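Local coordinates for protein TetR-family transcriptional regulator (Streptomyces coelicolor A3, PDB 2QIB) that probably binds DNA through an N-terminal helix-turn-helix domain and regulates transcription, as other TetR-family proteins do, at residues 20-25 against 37-42. Sequence-based numbering, arbitrary orientation.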
loop_
_atom_site.group_PDB
_atom_site.type_symbol
_atom_site.label_atom_id
_atom_site.label_comp_id
_atom_site.label_asym_id
_atom_site.label_seq_id
_atom_site.Cartn_x
_atom_site.Cartn_y
_atom_site.Cartn_z
ATOM N N GLY A 20 14.589 -24.769 -0.704
ATOM C CA GLY A 20 15.320 -23.973 0.333
ATOM C C GLY A 20 16.462 -23.152 -0.257
ATOM O O GLY A 20 16.665 -21.991 0.100
ATOM N N VAL A 21 17.220 -23.776 -1.158
ATOM C CA VAL A 21 18.325 -23.112 -1.810
ATOM C C VAL A 21 17.780 -21.977 -2.655
ATOM O O VAL A 21 18.307 -20.851 -2.638
ATOM C CB VAL A 21 19.098 -24.121 -2.661
ATOM C CG1 VAL A 21 20.050 -23.415 -3.624
ATOM C CG2 VAL A 21 19.844 -25.115 -1.747
ATOM N N ALA A 22 16.733 -22.273 -3.417
ATOM C CA ALA A 22 16.072 -21.242 -4.230
ATOM C C ALA A 22 15.581 -20.086 -3.387
ATOM O O ALA A 22 15.769 -18.910 -3.745
ATOM C CB ALA A 22 14.917 -21.839 -5.022
ATOM N N LEU A 23 14.922 -20.412 -2.277
ATOM C CA LEU A 23 14.423 -19.368 -1.390
ATOM C C LEU A 23 15.576 -18.514 -0.867
ATOM O O LEU A 23 15.475 -17.279 -0.826
ATOM C CB LEU A 23 13.646 -19.989 -0.230
ATOM C CG LEU A 23 13.030 -18.917 0.692
ATOM C CD1 LEU A 23 12.290 -17.790 -0.081
ATOM C CD2 LEU A 23 12.095 -19.609 1.631
ATOM N N ASP A 24 16.680 -19.160 -0.503
ATOM C CA ASP A 24 17.848 -18.414 -0.031
ATOM C C ASP A 24 18.341 -17.383 -1.078
ATOM O O ASP A 24 18.534 -16.212 -0.780
ATOM C CB ASP A 24 18.993 -19.366 0.315
ATOM C CG ASP A 24 20.215 -18.622 0.844
ATOM O OD1 ASP A 24 20.054 -17.810 1.762
ATOM O OD2 ASP A 24 21.328 -18.829 0.334
ATOM N N LEU A 25 18.520 -17.838 -2.313
ATOM C CA LEU A 25 19.037 -16.977 -3.378
ATOM C C LEU A 25 18.046 -15.902 -3.787
ATOM O O LEU A 25 18.441 -14.742 -3.931
ATOM C CB LEU A 25 19.519 -17.803 -4.581
ATOM C CG LEU A 25 20.703 -18.745 -4.281
ATOM C CD1 LEU A 25 21.187 -19.368 -5.603
ATOM C CD2 LEU A 25 21.830 -18.019 -3.568
ATOM N N ASP A 37 21.718 -22.278 -12.883
ATOM C CA ASP A 37 23.094 -22.709 -12.626
ATOM C C ASP A 37 23.542 -22.375 -11.182
ATOM O O ASP A 37 24.223 -23.164 -10.529
ATOM C CB ASP A 37 24.047 -22.089 -13.640
ATOM C CG ASP A 37 23.973 -22.769 -15.013
ATOM O OD1 ASP A 37 23.335 -23.847 -15.134
ATOM O OD2 ASP A 37 24.577 -22.239 -15.974
ATOM N N GLU A 38 23.152 -21.206 -10.681
ATOM C CA GLU A 38 23.547 -20.820 -9.320
ATOM C C GLU A 38 22.836 -21.683 -8.276
ATOM O O GLU A 38 23.408 -22.050 -7.240
ATOM C CB GLU A 38 23.278 -19.336 -9.094
ATOM C CG GLU A 38 24.290 -18.469 -9.843
ATOM C CD GLU A 38 23.907 -16.996 -9.866
ATOM O OE1 GLU A 38 22.737 -16.691 -9.649
ATOM O OE2 GLU A 38 24.798 -16.161 -10.130
ATOM N N ILE A 39 21.567 -21.966 -8.549
ATOM C CA ILE A 39 20.771 -22.826 -7.680
ATOM C C ILE A 39 21.374 -24.249 -7.651
ATOM O O ILE A 39 21.600 -24.803 -6.570
ATOM C CB ILE A 39 19.282 -22.800 -8.114
ATOM C CG1 ILE A 39 18.687 -21.401 -7.818
ATOM C CG2 ILE A 39 18.489 -23.923 -7.398
ATOM C CD1 ILE A 39 17.273 -21.154 -8.486
ATOM N N ALA A 40 21.661 -24.794 -8.831
ATOM C CA ALA A 40 22.293 -26.123 -8.952
ATOM C C ALA A 40 23.600 -26.130 -8.182
ATOM O O ALA A 40 23.846 -27.022 -7.364
ATOM C CB ALA A 40 22.536 -26.484 -10.428
ATOM N N SER A 41 24.442 -25.114 -8.412
ATOM C CA SER A 41 25.725 -25.045 -7.701
ATOM C C SER A 41 25.572 -25.016 -6.165
ATOM O O SER A 41 26.212 -25.801 -5.474
ATOM C CB SER A 41 26.564 -23.866 -8.214
ATOM O OG SER A 41 27.762 -23.730 -7.477
ATOM N N ALA A 42 24.717 -24.129 -5.651
ATOM C CA ALA A 42 24.426 -24.048 -4.220
ATOM C C ALA A 42 23.874 -25.367 -3.659
ATOM O O ALA A 42 24.200 -25.755 -2.535
ATOM C CB ALA A 42 23.475 -22.912 -3.942
#
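Val21 and Leu25, one helical turn apart, each send a single methyl group onto helix 36-43. CG1 of Val21 meets CB of Ala42 at 3.5 Å, tighter than usual for two carbons. The same methyl lies 3.6 Å from the carbonyl O of Ile39 and also touches Ile39 CG2. Its place follows from chi1 of 166°, which sets CG1 anti to the backbone N. Leu25 makes its contact through CD1, which rests 3.8 Å from Glu38 O and 3.9 Å from Ile39 CG1. Ile39 thus touches both residues, Val21 through CG2 and Leu25 through CG1. Its CD1 reaches on to Ala22 CB at 4.2 Å. No hydrogen bond crosses; methyl and methylene groups carry the contact, two of the methyls resting on backbone carbonyls. Glu38 adds its CB beside Leu25 CD1, while its carboxylate forms a salt bridge with Arg29. Val34 packs on both Leu25 and Ile39. The segment axes come within 9.4 Å, with 122° between their N-to-C directions. The contact joins helix 11-28 to the first helix of the predicted helix-turn-helix, two of the three helices of the TetR DNA-binding bundle; helix 57-75, which leads on to the C-terminal domain, packs against Ala22 and Ile39 through Leu60.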